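PDB 1VHK: ribosomal RNA small subunit methyltransferase E, which probably methylates the N3 position of a specific uridine in 16S rRNA of the assembled 30S subunit, using S-adenosyl-L-methionine as methyl donor. Local coordinates for residues Cys55-Val60 with Val65-Ile70; His157-Leu162 with Glu217-Gln222; Ala190-Leu195 with Ser248-Leu253. All coordinates share one frame; numbering follows the deposited sequence.

Interaction 1: residues Cys55-Val60 with Val65-Ile70; sequences CELQSV and VSCLVI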
loop_
_atom_site.group_PDB
_atom_site.type_symbol
_atom_site.label_atom_id
_atom_site.label_comp_id
_atom_site.label_asym_id
_atom_site.label_seq_id
_atom_site.Cartn_x
_atom_site.Cartn_y
_atom_site.Cartn_z
ATOM N N CYS A 55 14.882 16.769 16.692
ATOM C CA CYS A 55 16.062 17.611 16.782
ATOM C C CYS A 55 15.786 19.058 16.378
ATOM O O CYS A 55 14.900 19.346 15.582
ATOM C CB CYS A 55 17.204 17.062 15.927
ATOM S SG CYS A 55 17.575 15.318 16.191
ATOM N N GLU A 56 16.608 19.933 16.944
ATOM C CA GLU A 56 16.601 21.364 16.695
ATOM C C GLU A 56 17.910 21.783 16.028
ATOM O O GLU A 56 19.004 21.425 16.468
ATOM C CB GLU A 56 16.389 22.118 18.013
ATOM C CG GLU A 56 15.901 23.532 17.915
ATOM C CD GLU A 56 15.185 24.079 19.122
ATOM O OE1 GLU A 56 13.962 23.849 19.282
ATOM O OE2 GLU A 56 15.790 24.832 19.928
ATOM N N LEU A 57 17.832 22.486 14.896
ATOM C CA LEU A 57 19.062 22.937 14.242
ATOM C C LEU A 57 19.690 24.073 15.059
ATOM O O LEU A 57 19.149 25.153 15.225
ATOM C CB LEU A 57 18.849 23.320 12.810
ATOM C CG LEU A 57 18.687 22.233 11.752
ATOM C CD1 LEU A 57 19.387 20.938 12.147
ATOM C CD2 LEU A 57 17.226 21.989 11.425
ATOM N N GLN A 58 20.808 23.736 15.682
ATOM C CA GLN A 58 21.609 24.628 16.491
ATOM C C GLN A 58 22.578 25.375 15.566
ATOM O O GLN A 58 22.682 26.595 15.603
ATOM C CB GLN A 58 22.383 23.832 17.537
ATOM C CG GLN A 58 23.403 24.626 18.320
ATOM C CD GLN A 58 23.641 24.102 19.719
ATOM O OE1 GLN A 58 24.609 24.483 20.398
ATOM N NE2 GLN A 58 22.752 23.224 20.173
ATOM N N SER A 59 23.154 24.622 14.626
ATOM C CA SER A 59 24.085 25.232 13.673
ATOM C C SER A 59 23.828 24.775 12.251
ATOM O O SER A 59 23.565 23.590 12.001
ATOM C CB SER A 59 25.523 24.939 14.093
ATOM O OG SER A 59 26.416 25.088 13.019
ATOM N N VAL A 60 23.813 25.720 11.309
ATOM C CA VAL A 60 23.585 25.415 9.908
ATOM C C VAL A 60 24.624 26.087 9.010
ATOM O O VAL A 60 24.626 27.295 8.792
ATOM C CB VAL A 60 22.173 25.737 9.425
ATOM C CG1 VAL A 60 21.142 24.781 10.022
ATOM C CG2 VAL A 60 21.778 27.172 9.718
ATOM N N VAL A 65 25.925 20.570 9.567
ATOM C CA VAL A 65 24.693 21.015 10.238
ATOM C C VAL A 65 24.693 20.446 11.654
ATOM O O VAL A 65 24.845 19.240 11.837
ATOM C CB VAL A 65 23.438 20.604 9.476
ATOM C CG1 VAL A 65 22.231 20.471 10.395
ATOM C CG2 VAL A 65 23.103 21.604 8.366
ATOM N N SER A 66 24.608 21.323 12.646
ATOM C CA SER A 66 24.657 20.853 14.033
ATOM C C SER A 66 23.259 20.779 14.631
ATOM O O SER A 66 22.453 21.670 14.387
ATOM C CB SER A 66 25.573 21.735 14.871
ATOM O OG SER A 66 26.915 21.636 14.408
ATOM N N CYS A 67 23.002 19.708 15.385
ATOM C CA CYS A 67 21.728 19.465 15.991
ATOM C C CYS A 67 21.787 19.132 17.483
ATOM O O CYS A 67 22.675 18.469 17.972
ATOM C CB CYS A 67 20.990 18.294 15.305
ATOM S SG CYS A 67 21.002 18.312 13.511
ATOM N N LEU A 68 20.741 19.565 18.157
ATOM C CA LEU A 68 20.485 19.352 19.572
ATOM C C LEU A 68 19.252 18.448 19.681
ATOM O O LEU A 68 18.272 18.774 19.011
ATOM C CB LEU A 68 20.132 20.717 20.186
ATOM C CG LEU A 68 19.311 20.713 21.470
ATOM C CD1 LEU A 68 20.094 20.117 22.627
ATOM C CD2 LEU A 68 18.818 22.110 21.786
ATOM N N VAL A 69 19.337 17.321 20.363
ATOM C CA VAL A 69 18.157 16.453 20.453
ATOM C C VAL A 69 17.227 16.948 21.540
ATOM O O VAL A 69 17.568 16.960 22.714
ATOM C CB VAL A 69 18.436 14.964 20.535
ATOM C CG1 VAL A 69 19.883 14.646 20.777
ATOM C CG2 VAL A 69 17.539 14.252 21.558
ATOM N N ILE A 70 16.019 17.359 21.150
ATOM C CA ILE A 70 15.070 17.859 22.149
ATOM C C ILE A 70 14.143 16.800 22.691
ATOM O O ILE A 70 13.587 16.950 23.793
ATOM C CB ILE A 70 14.326 19.082 21.593
ATOM C CG1 ILE A 70 13.501 18.727 20.374
ATOM C CG2 ILE A 70 15.367 20.155 21.254
ATOM C CD1 ILE A 70 12.718 19.849 19.719
#

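Interaction 2: residues His157-Leu162 with Glu217-Gln222; sequences HSFQQL and ERLTEQ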
loop_
_atom_site.group_PDB
_atom_site.type_symbol
_atom_site.label_atom_id
_atom_site.label_comp_id
_atom_site.label_asym_id
_atom_site.label_seq_id
_atom_site.Cartn_x
_atom_site.Cartn_y
_atom_site.Cartn_z
ATOM N N HIS A 157 18.429 -11.455 -8.749
ATOM C CA HIS A 157 18.733 -12.841 -8.530
ATOM C C HIS A 157 18.313 -13.697 -9.718
ATOM O O HIS A 157 17.308 -13.436 -10.367
ATOM C CB HIS A 157 17.934 -13.375 -7.312
ATOM C CG HIS A 157 18.569 -13.120 -5.987
ATOM N ND1 HIS A 157 18.983 -11.893 -5.576
ATOM C CD2 HIS A 157 18.838 -13.972 -4.959
ATOM C CE1 HIS A 157 19.535 -11.987 -4.373
ATOM N NE2 HIS A 157 19.445 -13.240 -3.963
ATOM N N SER A 158 19.153 -14.700 -9.992
ATOM C CA SER A 158 18.710 -15.650 -11.046
ATOM C C SER A 158 17.569 -16.425 -10.353
ATOM O O SER A 158 17.539 -16.428 -9.128
ATOM C CB SER A 158 19.827 -16.605 -11.403
ATOM O OG SER A 158 20.092 -17.501 -10.306
ATOM N N PHE A 159 16.738 -17.117 -11.083
ATOM C CA PHE A 159 15.706 -17.950 -10.483
ATOM C C PHE A 159 16.333 -18.974 -9.546
ATOM O O PHE A 159 15.817 -19.230 -8.471
ATOM C CB PHE A 159 14.881 -18.652 -11.561
ATOM C CG PHE A 159 13.691 -19.355 -10.959
ATOM C CD1 PHE A 159 13.774 -20.692 -10.621
ATOM C CD2 PHE A 159 12.517 -18.662 -10.710
ATOM C CE1 PHE A 159 12.687 -21.338 -10.052
ATOM C CE2 PHE A 159 11.436 -19.305 -10.132
ATOM C CZ PHE A 159 11.525 -20.648 -9.807
ATOM N N GLN A 160 17.458 -19.555 -9.961
ATOM C CA GLN A 160 18.183 -20.531 -9.166
ATOM C C GLN A 160 18.640 -19.918 -7.842
ATOM O O GLN A 160 18.439 -20.519 -6.785
ATOM C CB GLN A 160 19.414 -21.053 -9.907
ATOM C CG GLN A 160 19.978 -22.367 -9.482
ATOM C CD GLN A 160 20.450 -22.562 -8.082
ATOM O OE1 GLN A 160 20.017 -23.483 -7.353
ATOM N NE2 GLN A 160 21.389 -21.724 -7.617
ATOM N N GLN A 161 19.289 -18.769 -7.923
ATOM C CA GLN A 161 19.835 -18.136 -6.717
ATOM C C GLN A 161 18.768 -17.903 -5.660
ATOM O O GLN A 161 18.979 -18.105 -4.463
ATOM C CB GLN A 161 20.534 -16.826 -7.076
ATOM C CG GLN A 161 21.880 -17.056 -7.765
ATOM C CD GLN A 161 22.432 -15.755 -8.317
ATOM O OE1 GLN A 161 21.709 -15.041 -9.030
ATOM N NE2 GLN A 161 23.680 -15.459 -7.964
ATOM N N LEU A 162 17.594 -17.472 -6.121
ATOM C CA LEU A 162 16.472 -17.242 -5.243
ATOM C C LEU A 162 16.141 -18.535 -4.495
ATOM O O LEU A 162 16.174 -18.591 -3.254
ATOM C CB LEU A 162 15.294 -16.687 -6.027
ATOM C CG LEU A 162 13.954 -16.652 -5.262
ATOM C CD1 LEU A 162 13.847 -15.394 -4.416
ATOM C CD2 LEU A 162 12.785 -16.804 -6.218
ATOM N N GLU A 217 6.557 -25.575 -9.007
ATOM C CA GLU A 217 7.122 -26.848 -8.600
ATOM C C GLU A 217 8.445 -26.714 -7.872
ATOM O O GLU A 217 8.598 -27.324 -6.805
ATOM C CB GLU A 217 7.267 -27.770 -9.812
ATOM C CG GLU A 217 5.985 -28.502 -10.171
ATOM C CD GLU A 217 6.240 -29.743 -11.003
ATOM O OE1 GLU A 217 6.715 -30.752 -10.438
ATOM O OE2 GLU A 217 5.972 -29.726 -12.232
ATOM N N ARG A 218 9.402 -25.931 -8.348
ATOM C CA ARG A 218 10.681 -25.764 -7.635
ATOM C C ARG A 218 10.519 -24.992 -6.329
ATOM O O ARG A 218 11.187 -25.295 -5.326
ATOM C CB ARG A 218 11.685 -25.052 -8.543
ATOM C CG ARG A 218 11.300 -25.110 -10.007
ATOM C CD ARG A 218 12.337 -25.813 -10.852
ATOM N NE ARG A 218 13.002 -26.887 -10.145
ATOM C CZ ARG A 218 12.548 -28.091 -9.859
ATOM N NH1 ARG A 218 11.329 -28.468 -10.233
ATOM N NH2 ARG A 218 13.314 -28.955 -9.197
ATOM N N LEU A 219 9.633 -23.985 -6.330
ATOM C CA LEU A 219 9.381 -23.226 -5.104
ATOM C C LEU A 219 8.713 -24.109 -4.055
ATOM O O LEU A 219 9.158 -24.162 -2.916
ATOM C CB LEU A 219 8.555 -21.962 -5.382
ATOM C CG LEU A 219 9.241 -20.894 -6.228
ATOM C CD1 LEU A 219 8.245 -20.045 -6.987
ATOM C CD2 LEU A 219 10.161 -20.022 -5.395
ATOM N N THR A 220 7.721 -24.899 -4.446
ATOM C CA THR A 220 7.004 -25.771 -3.526
ATOM C C THR A 220 7.873 -26.844 -2.900
ATOM O O THR A 220 7.661 -27.196 -1.720
ATOM C CB THR A 220 5.788 -26.408 -4.210
ATOM O OG1 THR A 220 6.043 -26.407 -5.625
ATOM C CG2 THR A 220 4.523 -25.617 -3.959
ATOM N N GLU A 221 8.889 -27.332 -3.611
ATOM C CA GLU A 221 9.800 -28.328 -3.058
ATOM C C GLU A 221 10.832 -27.695 -2.138
ATOM O O GLU A 221 11.424 -28.370 -1.285
ATOM C CB GLU A 221 10.422 -29.204 -4.129
ATOM C CG GLU A 221 11.041 -28.469 -5.287
ATOM C CD GLU A 221 11.479 -29.355 -6.433
ATOM O OE1 GLU A 221 10.649 -30.132 -6.948
ATOM O OE2 GLU A 221 12.649 -29.245 -6.859
ATOM N N GLN A 222 10.976 -26.365 -2.196
ATOM C CA GLN A 222 11.827 -25.627 -1.276
ATOM C C GLN A 222 11.000 -25.132 -0.083
ATOM O O GLN A 222 11.400 -24.189 0.611
ATOM C CB GLN A 222 12.477 -24.417 -1.934
ATOM C CG GLN A 222 13.556 -24.695 -2.948
ATOM C CD GLN A 222 14.778 -25.391 -2.379
ATOM O OE1 GLN A 222 15.415 -24.913 -1.437
ATOM N NE2 GLN A 222 15.122 -26.544 -2.945
#

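Interaction 3: residues Ala190-Leu195 with Ser248-Leu253; sequences AIVSSL and SYQTEL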
loop_
_atom_site.group_PDB
_atom_site.type_symbol
_atom_site.label_atom_id
_atom_site.label_comp_id
_atom_site.label_asym_id
_atom_site.label_seq_id
_atom_site.Cartn_x
_atom_site.Cartn_y
_atom_site.Cartn_z
ATOM N N ALA A 190 -3.536 -18.104 7.707
ATOM C CA ALA A 190 -3.004 -19.047 8.683
ATOM C C ALA A 190 -1.526 -18.809 8.898
ATOM O O ALA A 190 -1.076 -18.713 10.044
ATOM C CB ALA A 190 -3.242 -20.493 8.252
ATOM N N ILE A 191 -0.746 -18.782 7.799
ATOM C CA ILE A 191 0.691 -18.640 8.027
ATOM C C ILE A 191 0.973 -17.306 8.688
ATOM O O ILE A 191 1.577 -17.201 9.752
ATOM C CB ILE A 191 1.552 -18.955 6.829
ATOM C CG1 ILE A 191 2.134 -17.706 6.156
ATOM C CG2 ILE A 191 0.875 -19.841 5.800
ATOM C CD1 ILE A 191 3.415 -17.237 6.825
ATOM N N VAL A 192 0.395 -16.220 8.145
ATOM C CA VAL A 192 0.674 -14.907 8.717
ATOM C C VAL A 192 0.247 -14.823 10.156
ATOM O O VAL A 192 1.029 -14.326 10.992
ATOM C CB VAL A 192 0.102 -13.780 7.848
ATOM C CG1 VAL A 192 0.119 -12.447 8.580
ATOM C CG2 VAL A 192 0.897 -13.684 6.556
ATOM N N SER A 193 -0.894 -15.385 10.538
ATOM C CA SER A 193 -1.315 -15.292 11.938
ATOM C C SER A 193 -0.561 -16.232 12.854
ATOM O O SER A 193 -0.558 -16.024 14.088
ATOM C CB SER A 193 -2.810 -15.338 12.098
ATOM O OG SER A 193 -3.404 -16.455 11.472
ATOM N N SER A 194 0.207 -17.180 12.326
ATOM C CA SER A 194 1.011 -18.068 13.141
ATOM C C SER A 194 2.469 -17.656 13.258
ATOM O O SER A 194 3.279 -18.426 13.815
ATOM C CB SER A 194 0.928 -19.494 12.562
ATOM O OG SER A 194 1.929 -19.689 11.559
ATOM N N LEU A 195 2.898 -16.546 12.653
ATOM C CA LEU A 195 4.291 -16.114 12.767
ATOM C C LEU A 195 4.476 -15.250 14.007
ATOM O O LEU A 195 3.665 -14.371 14.331
ATOM C CB LEU A 195 4.781 -15.380 11.533
ATOM C CG LEU A 195 4.936 -16.159 10.228
ATOM C CD1 LEU A 195 5.143 -15.196 9.060
ATOM C CD2 LEU A 195 6.085 -17.154 10.301
ATOM N N SER A 248 -0.159 -6.063 7.918
ATOM C CA SER A 248 -0.322 -4.951 8.830
ATOM C C SER A 248 -1.669 -5.011 9.557
ATOM O O SER A 248 -1.724 -4.840 10.787
ATOM C CB SER A 248 -0.197 -3.610 8.127
ATOM O OG SER A 248 -0.661 -2.543 8.948
ATOM N N TYR A 249 -2.714 -5.360 8.803
ATOM C CA TYR A 249 -4.048 -5.428 9.391
ATOM C C TYR A 249 -4.121 -6.487 10.476
ATOM O O TYR A 249 -4.654 -6.275 11.567
ATOM C CB TYR A 249 -5.065 -5.674 8.289
ATOM C CG TYR A 249 -6.476 -5.841 8.823
ATOM C CD1 TYR A 249 -7.270 -4.757 9.170
ATOM C CD2 TYR A 249 -6.961 -7.129 9.030
ATOM C CE1 TYR A 249 -8.532 -4.936 9.683
ATOM C CE2 TYR A 249 -8.216 -7.321 9.539
ATOM C CZ TYR A 249 -9.006 -6.228 9.850
ATOM O OH TYR A 249 -10.277 -6.481 10.321
ATOM N N GLN A 250 -3.559 -7.656 10.186
ATOM C CA GLN A 250 -3.518 -8.783 11.074
ATOM C C GLN A 250 -2.607 -8.610 12.276
ATOM O O GLN A 250 -2.973 -8.943 13.415
ATOM C CB GLN A 250 -3.067 -10.042 10.291
ATOM C CG GLN A 250 -2.776 -11.206 11.243
ATOM C CD GLN A 250 -4.065 -11.867 11.712
ATOM O OE1 GLN A 250 -4.207 -12.213 12.870
ATOM N NE2 GLN A 250 -5.014 -12.081 10.812
ATOM N N THR A 251 -1.350 -8.250 12.049
ATOM C CA THR A 251 -0.385 -8.118 13.135
ATOM C C THR A 251 -0.462 -6.796 13.863
ATOM O O THR A 251 0.051 -6.748 14.985
ATOM C CB THR A 251 1.063 -8.363 12.659
ATOM O OG1 THR A 251 1.360 -7.431 11.607
ATOM C CG2 THR A 251 1.254 -9.778 12.143
ATOM N N GLU A 252 -1.081 -5.736 13.344
ATOM C CA GLU A 252 -1.153 -4.471 14.035
ATOM C C GLU A 252 -2.543 -3.920 14.324
ATOM O O GLU A 252 -2.681 -3.092 15.244
ATOM C CB GLU A 252 -0.372 -3.392 13.267
ATOM C CG GLU A 252 0.975 -3.808 12.730
ATOM C CD GLU A 252 1.571 -2.753 11.823
ATOM O OE1 GLU A 252 2.732 -2.350 12.083
ATOM O OE2 GLU A 252 0.879 -2.299 10.888
ATOM N N LEU A 253 -3.563 -4.175 13.540
ATOM C CA LEU A 253 -4.903 -3.690 13.696
ATOM C C LEU A 253 -5.813 -4.601 14.495
ATOM O O LEU A 253 -6.776 -4.136 15.136
ATOM C CB LEU A 253 -5.536 -3.368 12.321
ATOM C CG LEU A 253 -5.585 -1.868 11.975
ATOM C CD1 LEU A 253 -4.238 -1.217 12.260
ATOM C CD2 LEU A 253 -5.993 -1.622 10.534
#

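Interaction 1: residues Cys55-Val60 with Val65-Ile70
Two successive amides, Gln58 N and Ser59 N, converge on the single carbonyl oxygen Ser66 O, reaching it from the same face of its plane. This is a classic beta bulge in the antiparallel hairpin of strands 52-60 and 64-72, inside the PUA domain. The bond from Ser59 N to Ser66 O, 3.0 Å, is nearly straight (177°) but comes from above the carbonyl plane; that from Gln58 N to Ser66 O, 2.9 Å, is bent to 139°. The extra residue shifts the register by one. Before the bulge, Glu56 and Leu68 form an ordinary hydrogen-bonded pair, Glu56 N to Leu68 O 2.9 Å and Leu68 N to Glu56 O 3.1 Å.

Side chains sort by face. Leu57, Val60, Val65 and Cys67 share the apolar one, where Val65 also meets Ile31 and Val32 of helix 26-35. Val65 has CG1 anti to its amide nitrogen (chi1 154°), which brings that methyl to Leu57 CD1 at 3.4 Å, while CG2 lies alongside Val60 CG1, 4.1 Å away. With an alanine in place of Val65 both methyls are gone, and Leu57 CD1 and Val60 CG1 would probably be left facing a gap. Ser59 and Ser66 pair on the other face. The extended Gln58 side chain crosses that of Leu68 at a slant, with NE2 3.6 Å from Leu68 CB.

Interaction 2: residues His157-Leu162 with Glu217-Gln222
Phe159 carries its CG anti to the backbone nitrogen (chi1 -172°), a turn that extends the ring from the first residue of helix 159-165 to Arg218 and Leu219 of helix 213-221. Arg218 offers its CB and CG to the ring; bends at chi2 and chi3 then carry the guanidinium toward Glu221. CG of Arg218 lies at the ring edge, near its plane, 4.0 Å from Phe159 CE1, and the two side chains cross at about a right angle. The cationic end meets Glu221 OE2 in its own helix; that salt bridge is modelled too short for its length to be trusted.

Leu219 approaches the same ring obliquely, its CG 4.3 Å from Phe159 CZ. One turn along the first helix, Leu162 adds a methyl-to-methyl touch, CD2 to Leu219 CD2 at 4.2 Å. In the alpha/beta methyltransferase domain, of the SPOUT class, this contact joins helices 159-165 and 213-221, and Phe159 and Leu162 both also touch Phe113 of strand 109-113.

The start of helix 159-165 is fixed by a capping box, with Ser158 as the N-cap residue just before Phe159. Gln161 N donates to Ser158 OG at 2.8 Å, and Ser158 N donates in turn to Gln161 OE1, also at 2.8 Å, in the amide plane and on a lone pair.

Interaction 3: residues Ala190-Leu195 with Ser248-Leu253
Ile191 O, just ahead of the Val192 and Ser193 that meet Gln250, takes two donors from one residue: Ser194 N at 2.9 Å and Ser194 OG at 3.1 Å. The hydroxyl lies in the carbonyl plane on a lone pair, so backbone and side chain together tie down the last turn of helix 187-193.

From helix 239-253 the contact is made by Gln250. Its CG stands anti to the backbone nitrogen (chi1 170°) and the chain then bends at chi2, which lays the amide against Ser193. Gln250 OE1 sits 3.5 Å from Ser193 CB, a contact with carbon and not a hydrogen bond. The serine's own OG is engaged with Ser189 O one turn back. Nearer the backbone, Gln250 CG packs on Val192 CG1 at 4.1 Å, the two side chains sliding past each other in opposite directions.

The polar end of Gln250 looks across the dimer. NE2 makes a weak hydrogen bond to Tyr249 OH of the second subunit, while Tyr249 OH of this chain bonds Gln250 OE1 of that subunit. Glu252 adds a salt bridge to Arg232 of the second subunit, consistent with the dimers formed by SPOUT methyltransferases.

Helix 187-193 touches strands 171-175 and 200-205 of the parallel sheet through Ile191, as does Leu195 in the loop that follows, and it meets the C-terminal helix 239-253 through Val192 and Ser193; Thr251 of that helix rests on Pro80 in the loop before strand 82-88.

In the fold
Chemistry follows position in these three contacts. Interaction 1 is a strand pair in the PUA domain, knit by backbone bonds and burying about 589 Å² between its segments; it is partly buried, its apolar face covered and its serine face partly exposed. The two helix contacts of the methyltransferase domain bury roughly a quarter of that area each and rest on side chains alone. Interactions 1 and 2 lie on opposite sides of the chain's centre. Interactions 2 and 3 are nearer, about 12 Å between nearest atoms, yet hold different helices: partly buried interaction 2 is apolar and untouched by the second subunit, whereas in buried interaction 3 the Gln250 amide is shared with that subunit.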